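Local structure of sulfhydryl oxidase 1 (3LLK) at residues Tyr15-Glu20 and Lys102-Gly107; Gln63-Ser68 and Arg93-Val98; Ser195-Asn200 and Lys215-Pro220. The protein catalyses the FAD-dependent oxidation of thiols to disulfides, with molecular oxygen as the probable electron acceptor. All blocks are in the same frame, centred on the assembly; numbering follows the deposited sequence.

Contact 1: residues Tyr15-Glu20 and Lys102-Gly107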
loop_
_atom_site.group_PDB
_atom_site.type_symbol
_atom_site.label_atom_id
_atom_site.label_comp_id
_atom_site.label_asym_id
_atom_site.label_seq_id
_atom_site.Cartn_x
_atom_site.Cartn_y
_atom_site.Cartn_z
ATOM N N TYR A 15 -10.315 4.664 -5.529
ATOM C CA TYR A 15 -10.191 5.175 -6.888
ATOM C C TYR A 15 -9.002 4.533 -7.574
ATOM O O TYR A 15 -7.887 4.544 -7.049
ATOM C CB TYR A 15 -10.045 6.699 -6.868
ATOM C CG TYR A 15 -11.323 7.383 -6.452
ATOM C CD1 TYR A 15 -12.332 7.648 -7.384
ATOM C CD2 TYR A 15 -11.563 7.688 -5.113
ATOM C CE1 TYR A 15 -13.551 8.197 -6.988
ATOM C CE2 TYR A 15 -12.776 8.231 -4.708
ATOM C CZ TYR A 15 -13.761 8.482 -5.648
ATOM O OH TYR A 15 -14.956 9.011 -5.239
ATOM N N MET A 16 -9.240 3.957 -8.745
ATOM C CA MET A 16 -8.169 3.299 -9.470
ATOM C C MET A 16 -7.017 4.275 -9.715
ATOM O O MET A 16 -5.853 3.871 -9.767
ATOM C CB MET A 16 -8.683 2.740 -10.804
ATOM C CG MET A 16 -7.687 1.806 -11.497
ATOM S SD MET A 16 -7.335 0.262 -10.560
ATOM C CE MET A 16 -8.593 -0.815 -11.207
ATOM N N ALA A 17 -7.347 5.560 -9.850
ATOM C CA ALA A 17 -6.340 6.585 -10.090
ATOM C C ALA A 17 -5.322 6.651 -8.947
ATOM O O ALA A 17 -4.129 6.833 -9.189
ATOM C CB ALA A 17 -7.010 7.960 -10.279
ATOM N N ASP A 18 -5.789 6.517 -7.707
ATOM C CA ASP A 18 -4.878 6.553 -6.569
ATOM C C ASP A 18 -3.952 5.335 -6.616
ATOM O O ASP A 18 -2.753 5.452 -6.369
ATOM C CB ASP A 18 -5.637 6.564 -5.230
ATOM C CG ASP A 18 -6.447 7.841 -5.008
ATOM O OD1 ASP A 18 -5.866 8.957 -5.032
ATOM O OD2 ASP A 18 -7.675 7.719 -4.791
ATOM N N LEU A 19 -4.504 4.171 -6.950
ATOM C CA LEU A 19 -3.702 2.954 -6.998
ATOM C C LEU A 19 -2.650 2.979 -8.110
ATOM O O LEU A 19 -1.491 2.635 -7.873
ATOM C CB LEU A 19 -4.611 1.721 -7.144
ATOM C CG LEU A 19 -5.580 1.463 -5.978
ATOM C CD1 LEU A 19 -6.579 0.367 -6.351
ATOM C CD2 LEU A 19 -4.791 1.062 -4.733
ATOM N N GLU A 20 -3.046 3.375 -9.316
ATOM C CA GLU A 20 -2.099 3.432 -10.428
ATOM C C GLU A 20 -1.039 4.523 -10.214
ATOM O O GLU A 20 0.108 4.369 -10.634
ATOM C CB GLU A 20 -2.835 3.665 -11.753
ATOM C CG GLU A 20 -3.874 2.589 -12.057
ATOM C CD GLU A 20 -4.440 2.673 -13.467
ATOM O OE1 GLU A 20 -4.544 3.793 -14.018
ATOM O OE2 GLU A 20 -4.799 1.616 -14.019
ATOM N N LYS A 102 2.123 11.864 -14.959
ATOM C CA LYS A 102 2.069 12.597 -13.701
ATOM C C LYS A 102 1.050 11.954 -12.756
ATOM O O LYS A 102 0.091 11.324 -13.197
ATOM C CB LYS A 102 1.709 14.060 -13.979
ATOM C CG LYS A 102 2.204 14.542 -15.347
ATOM C CD LYS A 102 2.163 16.054 -15.511
ATOM C CE LYS A 102 3.387 16.707 -14.882
ATOM N NZ LYS A 102 3.551 18.132 -15.296
ATOM N N VAL A 103 1.269 12.106 -11.455
ATOM C CA VAL A 103 0.363 11.531 -10.474
ATOM C C VAL A 103 -0.993 12.233 -10.480
ATOM O O VAL A 103 -1.098 13.408 -10.814
ATOM C CB VAL A 103 0.956 11.611 -9.056
ATOM C CG1 VAL A 103 2.254 10.825 -8.996
ATOM C CG2 VAL A 103 1.188 13.060 -8.675
ATOM N N ASN A 104 -2.034 11.490 -10.115
ATOM C CA ASN A 104 -3.383 12.026 -10.063
ATOM C C ASN A 104 -4.080 11.407 -8.863
ATOM O O ASN A 104 -4.516 10.264 -8.910
ATOM C CB ASN A 104 -4.141 11.700 -11.356
ATOM C CG ASN A 104 -5.582 12.167 -11.318
ATOM O OD1 ASN A 104 -5.875 13.248 -10.805
ATOM N ND2 ASN A 104 -6.491 11.361 -11.869
ATOM N N TRP A 105 -4.155 12.170 -7.778
ATOM C CA TRP A 105 -4.789 11.707 -6.552
ATOM C C TRP A 105 -6.262 12.079 -6.581
ATOM O O TRP A 105 -6.623 13.162 -7.039
ATOM C CB TRP A 105 -4.138 12.375 -5.337
ATOM C CG TRP A 105 -2.641 12.262 -5.317
ATOM C CD1 TRP A 105 -1.736 13.291 -5.244
ATOM C CD2 TRP A 105 -1.876 11.061 -5.390
ATOM N NE1 TRP A 105 -0.456 12.800 -5.271
ATOM C CE2 TRP A 105 -0.508 11.433 -5.364
ATOM C CE3 TRP A 105 -2.208 9.702 -5.476
ATOM C CZ2 TRP A 105 0.526 10.494 -5.421
ATOM C CZ3 TRP A 105 -1.175 8.764 -5.534
ATOM C CH2 TRP A 105 0.178 9.171 -5.506
ATOM N N ILE A 106 -7.114 11.176 -6.118
ATOM C CA ILE A 106 -8.529 11.485 -6.054
ATOM C C ILE A 106 -8.957 11.282 -4.612
ATOM O O ILE A 106 -9.321 12.237 -3.927
ATOM C CB ILE A 106 -9.370 10.603 -7.006
ATOM C CG1 ILE A 106 -8.941 10.847 -8.455
ATOM C CG2 ILE A 106 -10.847 10.949 -6.856
ATOM C CD1 ILE A 106 -9.802 10.123 -9.492
ATOM N N GLY A 107 -8.892 10.043 -4.137
ATOM C CA GLY A 107 -9.268 9.772 -2.763
ATOM C C GLY A 107 -8.123 10.112 -1.823
ATOM O O GLY A 107 -8.280 10.103 -0.602
#
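Asp18 OD1 accepts the backbone N-H of Ile106, and a weak hydrogen bond from Cys108 N reaches the same oxygen. The Ile106 N to Asp18 OD1 bond is 2.8 Å long and fairly straight (164° at the hydrogen), arriving on the syn side, 32° out of the carboxylate plane. Gly107 N donates to Asp18 OD2 at 2.7 Å, on the syn lone pair of that oxygen. Asp18 CG stands anti to the carbonyl carbon, beside the backbone N (chi1 -66°), where the carboxylate can meet the loop amides. Two consecutive peptide N-H groups are thus received by one carboxylate, which resists its rotation about CB-CG. Trp105 adds a close neighbour, its CA 3.3 Å from Asp18 OD1, while the ring edge meets Asp18 O in plane.

The apolar half turns on Ile106. Its CG2 stands over the centre of the Tyr15 ring, 3.5 Å from the centroid, in a CH-pi contact. The other branch reaches back to the helix, with Ile106 CD1 3.6 Å from Ala17 CB. At the far end of Tyr15, OH is hydrogen-bonded to Asp10 N.

An alanine in place of Asp18 would probably leave the Ile106 and Gly107 N-H groups without their acceptor and this part of the loop held to the helix mainly by the packing of Ile106.

Since Asp18 sits in the first turn of helix 16-30, its negative charge may be favoured by the helix N-terminus as well as by the loop amides, and this buried carboxylate probably steadies the backbone just ahead of the Cys108-Cys120 disulfide.

Contact 2: residues Gln63-Ser68 and Arg93-Val98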
loop_
_atom_site.group_PDB
_atom_site.type_symbol
_atom_site.label_atom_id
_atom_site.label_comp_id
_atom_site.label_asym_id
_atom_site.label_seq_id
_atom_site.Cartn_x
_atom_site.Cartn_y
_atom_site.Cartn_z
ATOM N N GLN A 63 -2.118 -5.121 -15.506
ATOM C CA GLN A 63 -1.706 -6.425 -15.011
ATOM C C GLN A 63 -0.672 -7.032 -15.953
ATOM O O GLN A 63 0.261 -7.703 -15.507
ATOM C CB GLN A 63 -2.914 -7.350 -14.869
ATOM C CG GLN A 63 -2.882 -8.205 -13.611
ATOM C CD GLN A 63 -2.536 -7.404 -12.361
ATOM O OE1 GLN A 63 -2.957 -6.255 -12.198
ATOM N NE2 GLN A 63 -1.769 -8.015 -11.470
ATOM N N ASN A 64 -0.831 -6.794 -17.256
ATOM C CA ASN A 64 0.121 -7.316 -18.231
ATOM C C ASN A 64 1.468 -6.614 -18.028
ATOM O O ASN A 64 2.526 -7.217 -18.167
ATOM C CB ASN A 64 -0.373 -7.067 -19.661
ATOM C CG ASN A 64 0.626 -7.536 -20.711
ATOM O OD1 ASN A 64 0.856 -8.738 -20.870
ATOM N ND2 ASN A 64 1.241 -6.586 -21.419
ATOM N N PHE A 65 1.408 -5.326 -17.714
ATOM C CA PHE A 65 2.599 -4.522 -17.481
ATOM C C PHE A 65 3.357 -5.030 -16.241
ATOM O O PHE A 65 4.578 -5.191 -16.272
ATOM C CB PHE A 65 2.188 -3.064 -17.283
ATOM C CG PHE A 65 3.273 -2.195 -16.731
ATOM C CD1 PHE A 65 4.299 -1.735 -17.547
ATOM C CD2 PHE A 65 3.260 -1.827 -15.390
ATOM C CE1 PHE A 65 5.300 -0.917 -17.034
ATOM C CE2 PHE A 65 4.253 -1.009 -14.869
ATOM C CZ PHE A 65 5.275 -0.553 -15.692
ATOM N N LEU A 66 2.636 -5.280 -15.153
ATOM C CA LEU A 66 3.271 -5.771 -13.932
ATOM C C LEU A 66 3.892 -7.153 -14.132
ATOM O O LEU A 66 4.981 -7.433 -13.620
ATOM C CB LEU A 66 2.260 -5.802 -12.778
ATOM C CG LEU A 66 1.778 -4.412 -12.347
ATOM C CD1 LEU A 66 0.582 -4.542 -11.406
ATOM C CD2 LEU A 66 2.935 -3.653 -11.680
ATOM N N HIS A 67 3.205 -8.022 -14.872
ATOM C CA HIS A 67 3.734 -9.363 -15.134
ATOM C C HIS A 67 5.005 -9.255 -15.983
ATOM O O HIS A 67 5.974 -9.997 -15.773
ATOM C CB HIS A 67 2.686 -10.210 -15.870
ATOM C CG HIS A 67 3.197 -11.541 -16.330
ATOM N ND1 HIS A 67 3.305 -12.629 -15.490
ATOM C CD2 HIS A 67 3.676 -11.944 -17.531
ATOM C CE1 HIS A 67 3.831 -13.645 -16.153
ATOM N NE2 HIS A 67 4.065 -13.255 -17.393
ATOM N N SER A 68 5.010 -8.319 -16.931
ATOM C CA SER A 68 6.175 -8.136 -17.801
ATOM C C SER A 68 7.376 -7.606 -17.010
ATOM O O SER A 68 8.509 -8.016 -17.247
ATOM C CB SER A 68 5.836 -7.183 -18.953
ATOM O OG SER A 68 6.934 -7.022 -19.837
ATOM N N ARG A 93 8.394 -1.089 -21.742
ATOM C CA ARG A 93 7.093 -1.665 -21.467
ATOM C C ARG A 93 5.998 -0.602 -21.401
ATOM O O ARG A 93 4.893 -0.858 -20.932
ATOM C CB ARG A 93 7.182 -2.492 -20.187
ATOM C CG ARG A 93 8.095 -3.696 -20.399
ATOM C CD ARG A 93 8.506 -4.423 -19.124
ATOM N NE ARG A 93 9.336 -5.581 -19.451
ATOM C CZ ARG A 93 10.558 -5.518 -19.986
ATOM N NH1 ARG A 93 11.119 -4.345 -20.252
ATOM N NH2 ARG A 93 11.210 -6.636 -20.286
ATOM N N LYS A 94 6.328 0.590 -21.891
ATOM C CA LYS A 94 5.400 1.717 -21.956
ATOM C C LYS A 94 4.641 2.045 -20.665
ATOM O O LYS A 94 3.430 2.291 -20.704
ATOM C CB LYS A 94 4.382 1.464 -23.087
ATOM C CG LYS A 94 5.013 1.060 -24.416
ATOM C CD LYS A 94 3.991 0.967 -25.549
ATOM C CE LYS A 94 3.386 2.337 -25.866
ATOM N NZ LYS A 94 2.599 2.347 -27.138
ATOM N N GLU A 95 5.334 2.085 -19.527
ATOM C CA GLU A 95 4.643 2.376 -18.269
ATOM C C GLU A 95 3.953 3.729 -18.279
ATOM O O GLU A 95 2.943 3.918 -17.600
ATOM C CB GLU A 95 5.603 2.290 -17.073
ATOM C CG GLU A 95 6.425 3.527 -16.767
ATOM C CD GLU A 95 5.638 4.626 -16.077
ATOM O OE1 GLU A 95 4.924 4.350 -15.086
ATOM O OE2 GLU A 95 5.748 5.782 -16.526
ATOM N N GLY A 96 4.506 4.670 -19.038
ATOM C CA GLY A 96 3.911 5.991 -19.125
ATOM C C GLY A 96 2.556 5.936 -19.809
ATOM O O GLY A 96 1.617 6.624 -19.414
ATOM N N ALA A 97 2.450 5.110 -20.844
ATOM C CA ALA A 97 1.190 4.968 -21.563
ATOM C C ALA A 97 0.203 4.145 -20.726
ATOM O O ALA A 97 -0.970 4.500 -20.602
ATOM C CB ALA A 97 1.430 4.300 -22.925
ATOM N N VAL A 98 0.700 3.054 -20.148
ATOM C CA VAL A 98 -0.106 2.163 -19.318
ATOM C C VAL A 98 -0.588 2.811 -18.018
ATOM O O VAL A 98 -1.746 2.658 -17.638
ATOM C CB VAL A 98 0.686 0.880 -18.978
ATOM C CG1 VAL A 98 -0.117 -0.008 -18.037
ATOM C CG2 VAL A 98 1.023 0.135 -20.264
HETATM O O HOH W 1 9.456 -9.150 -19.471
#
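With OG anti to its own backbone N (chi1 -178°), Ser68 meets an Arg93 side chain that runs extended from CG to NE, chi3 of 178° placing NE by the hydroxyl. Arg93 NE lies 2.8 Å from Ser68 OG, but the N-H points poorly at it (121°), and the bond is weak. A second weak bond joins Arg93 NE to Ser68 O at 3.4 Å, so neither acceptor takes the N-H well. Water 1 bridges the same two residues: it donates to Ser68 O at 2.7 Å and accepts from Arg93 NH2 at 3.2 Å, lying in the guanidinium plane at its edge. The remaining nitrogen, NH1, turns back to Ala89 O.

Beside this polar patch, Phe65 lies between the two segments, touching Arg93 and Val98. Arg93 O sits near the ring plane at its edge, 3.5 Å from Phe65 CD1. On the aliphatic side, Phe65 CB packs on Val98 CG1 at 3.9 Å. The Glu95 carboxylate leads away to a salt bridge with Arg28 and a hydrogen bond with His24 of helix 16-30.

The arrangement places helix 60-75 against a helix-to-helix turn: Lys94, with positive phi, is the C-prime residue of a Schellman motif ending helix 83-92, and is also the N-cap of helix 95-98.

Contact 3: residues Ser195-Asn200 and Lys215-Pro220. With FAD (flavin-adenine dinucleotide), chain D.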
loop_
_atom_site.group_PDB
_atom_site.type_symbol
_atom_site.label_atom_id
_atom_site.label_comp_id
_atom_site.label_asym_id
_atom_site.label_seq_id
_atom_site.Cartn_x
_atom_site.Cartn_y
_atom_site.Cartn_z
ATOM N N SER A 195 -2.333 -1.583 12.954
ATOM C CA SER A 195 -1.057 -0.876 12.977
ATOM C C SER A 195 -1.252 0.517 12.372
ATOM O O SER A 195 -0.667 1.497 12.827
ATOM C CB SER A 195 0.012 -1.647 12.192
ATOM O OG SER A 195 0.465 -2.797 12.904
ATOM N N HIS A 196 -2.092 0.604 11.346
ATOM C CA HIS A 196 -2.363 1.884 10.711
ATOM C C HIS A 196 -3.095 2.789 11.717
ATOM O O HIS A 196 -2.828 3.992 11.799
ATOM C CB HIS A 196 -3.196 1.659 9.441
ATOM C CG HIS A 196 -3.371 2.885 8.597
ATOM N ND1 HIS A 196 -3.903 2.836 7.325
ATOM C CD2 HIS A 196 -3.101 4.190 8.840
ATOM C CE1 HIS A 196 -3.952 4.058 6.821
ATOM N NE2 HIS A 196 -3.473 4.898 7.721
ATOM N N ASN A 197 -4.000 2.214 12.507
ATOM C CA ASN A 197 -4.707 3.030 13.485
ATOM C C ASN A 197 -3.785 3.529 14.592
ATOM O O ASN A 197 -3.983 4.616 15.134
ATOM C CB ASN A 197 -5.916 2.278 14.062
ATOM C CG ASN A 197 -7.190 2.522 13.246
ATOM O OD1 ASN A 197 -7.357 3.587 12.653
ATOM N ND2 ASN A 197 -8.095 1.549 13.231
ATOM N N ARG A 198 -2.755 2.758 14.917
ATOM C CA ARG A 198 -1.816 3.185 15.950
ATOM C C ARG A 198 -1.055 4.416 15.434
ATOM O O ARG A 198 -0.680 5.304 16.204
ATOM C CB ARG A 198 -0.853 2.053 16.280
ATOM C CG ARG A 198 -1.539 0.818 16.865
ATOM C CD ARG A 198 -0.504 -0.209 17.295
ATOM N NE ARG A 198 0.313 0.312 18.381
ATOM C CZ ARG A 198 1.608 0.060 18.535
ATOM N NH1 ARG A 198 2.241 -0.709 17.662
ATOM N NH2 ARG A 198 2.263 0.571 19.568
ATOM N N VAL A 199 -0.836 4.460 14.122
ATOM C CA VAL A 199 -0.160 5.589 13.490
ATOM C C VAL A 199 -1.135 6.760 13.471
ATOM O O VAL A 199 -0.753 7.909 13.726
ATOM C CB VAL A 199 0.273 5.254 12.029
ATOM C CG1 VAL A 199 0.752 6.516 11.309
ATOM C CG2 VAL A 199 1.397 4.223 12.054
ATOM N N ASN A 200 -2.398 6.461 13.176
ATOM C CA ASN A 200 -3.425 7.490 13.129
ATOM C C ASN A 200 -3.517 8.220 14.466
ATOM O O ASN A 200 -3.660 9.445 14.507
ATOM C CB ASN A 200 -4.797 6.885 12.782
ATOM C CG ASN A 200 -4.905 6.469 11.324
ATOM O OD1 ASN A 200 -4.084 6.858 10.492
ATOM N ND2 ASN A 200 -5.930 5.681 11.004
ATOM N N LYS A 215 -7.405 12.911 11.399
ATOM C CA LYS A 215 -7.120 11.515 11.707
ATOM C C LYS A 215 -8.165 10.965 12.676
ATOM O O LYS A 215 -8.586 11.654 13.604
ATOM C CB LYS A 215 -5.735 11.387 12.346
ATOM C CG LYS A 215 -4.581 11.810 11.459
ATOM C CD LYS A 215 -4.497 10.940 10.218
ATOM C CE LYS A 215 -3.269 11.269 9.398
ATOM N NZ LYS A 215 -3.188 10.421 8.178
ATOM N N VAL A 216 -8.599 9.731 12.446
ATOM C CA VAL A 216 -9.565 9.086 13.331
ATOM C C VAL A 216 -9.255 7.595 13.370
ATOM O O VAL A 216 -8.484 7.092 12.548
ATOM C CB VAL A 216 -11.018 9.246 12.834
ATOM C CG1 VAL A 216 -11.314 10.706 12.530
ATOM C CG2 VAL A 216 -11.249 8.370 11.613
ATOM N N GLN A 217 -9.840 6.898 14.338
ATOM C CA GLN A 217 -9.667 5.458 14.442
ATOM C C GLN A 217 -10.620 4.930 13.376
ATOM O O GLN A 217 -11.848 4.987 13.520
ATOM C CB GLN A 217 -10.035 4.988 15.846
ATOM C CG GLN A 217 -9.007 5.454 16.875
ATOM C CD GLN A 217 -7.610 4.927 16.573
ATOM O OE1 GLN A 217 -7.283 3.780 16.884
ATOM N NE2 GLN A 217 -6.781 5.761 15.946
ATOM N N TRP A 218 -10.021 4.439 12.298
ATOM C CA TRP A 218 -10.720 3.960 11.110
ATOM C C TRP A 218 -11.090 2.472 11.134
ATOM O O TRP A 218 -10.313 1.638 11.582
ATOM C CB TRP A 218 -9.820 4.263 9.910
ATOM C CG TRP A 218 -10.474 4.254 8.582
ATOM C CD1 TRP A 218 -10.963 5.331 7.906
ATOM C CD2 TRP A 218 -10.655 3.123 7.729
ATOM N NE1 TRP A 218 -11.430 4.943 6.675
ATOM C CE2 TRP A 218 -11.254 3.591 6.539
ATOM C CE3 TRP A 218 -10.366 1.756 7.852
ATOM C CZ2 TRP A 218 -11.571 2.739 5.471
ATOM C CZ3 TRP A 218 -10.681 0.907 6.788
ATOM C CH2 TRP A 218 -11.276 1.404 5.615
ATOM N N PRO A 219 -12.263 2.115 10.583
ATOM C CA PRO A 219 -13.254 2.986 9.943
ATOM C C PRO A 219 -14.156 3.716 10.939
ATOM O O PRO A 219 -14.543 3.153 11.973
ATOM C CB PRO A 219 -14.028 2.015 9.065
ATOM C CG PRO A 219 -14.103 0.784 9.968
ATOM C CD PRO A 219 -12.698 0.702 10.555
ATOM N N PRO A 220 -14.499 4.985 10.650
ATOM C CA PRO A 220 -15.365 5.722 11.578
ATOM C C PRO A 220 -16.776 5.128 11.561
ATOM O O PRO A 220 -17.124 4.377 10.649
ATOM C CB PRO A 220 -15.308 7.152 11.039
ATOM C CG PRO A 220 -15.187 6.936 9.558
ATOM C CD PRO A 220 -14.166 5.804 9.469
HETATM P PA FAD D . -3.756 7.892 5.441
HETATM O O1A FAD D . -2.696 8.001 4.400
HETATM O O2A FAD D . -3.467 7.583 6.867
HETATM O O5B FAD D . -4.872 6.888 4.986
HETATM C C5B FAD D . -5.159 6.513 3.637
HETATM C C4B FAD D . -6.634 6.213 3.698
HETATM O O4B FAD D . -6.716 4.805 4.049
HETATM C C3B FAD D . -7.749 7.030 4.386
HETATM O O3B FAD D . -8.223 8.170 3.672
HETATM C C2B FAD D . -8.709 5.963 4.662
HETATM O O2B FAD D . -9.631 5.708 3.648
HETATM C C1B FAD D . -7.877 4.689 4.878
HETATM N N9A FAD D . -7.482 4.316 6.199
HETATM C C8A FAD D . -7.250 5.063 7.385
HETATM N N7A FAD D . -6.933 4.384 8.438
HETATM C C5A FAD D . -6.958 3.081 7.957
HETATM C C6A FAD D . -6.743 1.868 8.639
HETATM N N6A FAD D . -6.487 1.795 9.952
HETATM N N1A FAD D . -6.844 0.669 7.960
HETATM C C2A FAD D . -7.217 0.585 6.653
HETATM N N3A FAD D . -7.436 1.789 5.967
HETATM C C4A FAD D . -7.288 3.020 6.681
HETATM N N1 FAD D . 3.686 10.295 8.709
HETATM C C2 FAD D . 4.229 11.030 9.741
HETATM O O2 FAD D . 4.054 12.259 9.704
HETATM N N3 FAD D . 4.866 10.203 10.659
HETATM C C4 FAD D . 4.997 8.793 10.630
HETATM O O4 FAD D . 5.660 8.193 11.540
HETATM C C4X FAD D . 4.420 8.153 9.552
HETATM N N5 FAD D . 4.586 6.741 9.372
HETATM C C5X FAD D . 4.123 6.030 8.233
HETATM C C6 FAD D . 4.452 4.665 8.119
HETATM C C7 FAD D . 3.964 3.953 6.987
HETATM C C7M FAD D . 4.363 2.478 6.929
HETATM C C8 FAD D . 3.164 4.593 5.993
HETATM C C8M FAD D . 2.526 4.008 4.749
HETATM C C9 FAD D . 2.889 5.954 6.124
HETATM C C9A FAD D . 3.369 6.763 7.188
HETATM N N10 FAD D . 3.194 8.197 7.540
HETATM C C10 FAD D . 3.740 8.929 8.562
HETATM C "C1'" FAD D . 2.225 8.900 6.760
HETATM C "C2'" FAD D . 0.802 8.919 7.228
HETATM O "O2'" FAD D . 0.434 7.638 7.797
HETATM C "C3'" FAD D . -0.263 9.288 6.241
HETATM O "O3'" FAD D . -0.172 8.453 5.093
HETATM C "C4'" FAD D . -0.447 10.738 5.823
HETATM O "O4'" FAD D . -0.311 11.628 6.971
HETATM C "C5'" FAD D . -1.632 11.086 5.030
HETATM O "O5'" FAD D . -2.770 10.866 5.867
HETATM P P FAD D . -4.235 10.749 5.366
HETATM O O1P FAD D . -4.992 11.460 6.398
HETATM O O2P FAD D . -4.421 11.252 3.980
HETATM O O3P FAD D . -4.668 9.198 5.367
HETATM O O HOH W 2 -2.012 7.980 9.368
#
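The indole of Trp218, whose CB touches Asn197 OD1, carries the adenine of FAD on one face, with FAD C4A 3.4 Å above the plane and toward the rim. Pro219 CB lies 3.8 Å over the centre of the opposite face, the peptide bond between these two residues being cis. The adenine is sandwiched, since its other side meets the His196 ring, FAD C5A lying 3.1 Å above that plane; water 2 sits in plane at the imidazole edge. His196 CG is anti to the backbone N (chi1 -172°), and its NE2 donates to FAD O2A at 2.8 Å, while ND1 is hydrogen-bonded to His127.

Between helix and loop, the Asn197 amide pairs with the backbone of Trp218 in both directions. Trp218 N donates to Asn197 OD1 at 2.8 Å, and Asn197 ND2 donates to Trp218 O, also at 2.8 Å, in the carbonyl plane on a lone pair. Asn200 ND2 reaches Asn197 OD1 at 3.0 Å from the face opposite to Trp218 N, and it also donates to FAD N7A at 3.0 Å. Gln217 NE2 adds a nearly straight bond (173°) to Asn197 O. Water 2 joins Asn200 OD1, Lys215 NZ, FAD O2' and FAD O2A.

Here helix 185-203 and the loop after it contribute one wall of the adenine and phosphate part of the FAD pocket in this Erv1/Alr-like domain.

Along the chain, contact 2 is nested inside the loop closed by contact 1, and contact 3 follows both. Contacts 1 and 2 belong to the FAD-dependent sulfhydryl oxidase region, with centres about 16 Å apart; residues 93-98 are followed after three residues by 102-107, so the second segments nearly adjoin. Contact 3 belongs to the Erv1/Alr-like region, its centre about 21 Å from that of contact 1 and about 33 Å from that of contact 2, across the centre of the chain. Helix 118-134 touches Trp105 of contact 1 and supplies Trp123 and His127 beside His196. Contact 1 therefore lies between contact 2 and the flavin-binding half, consistent with a pseudo-dimer of degenerate and functional domains.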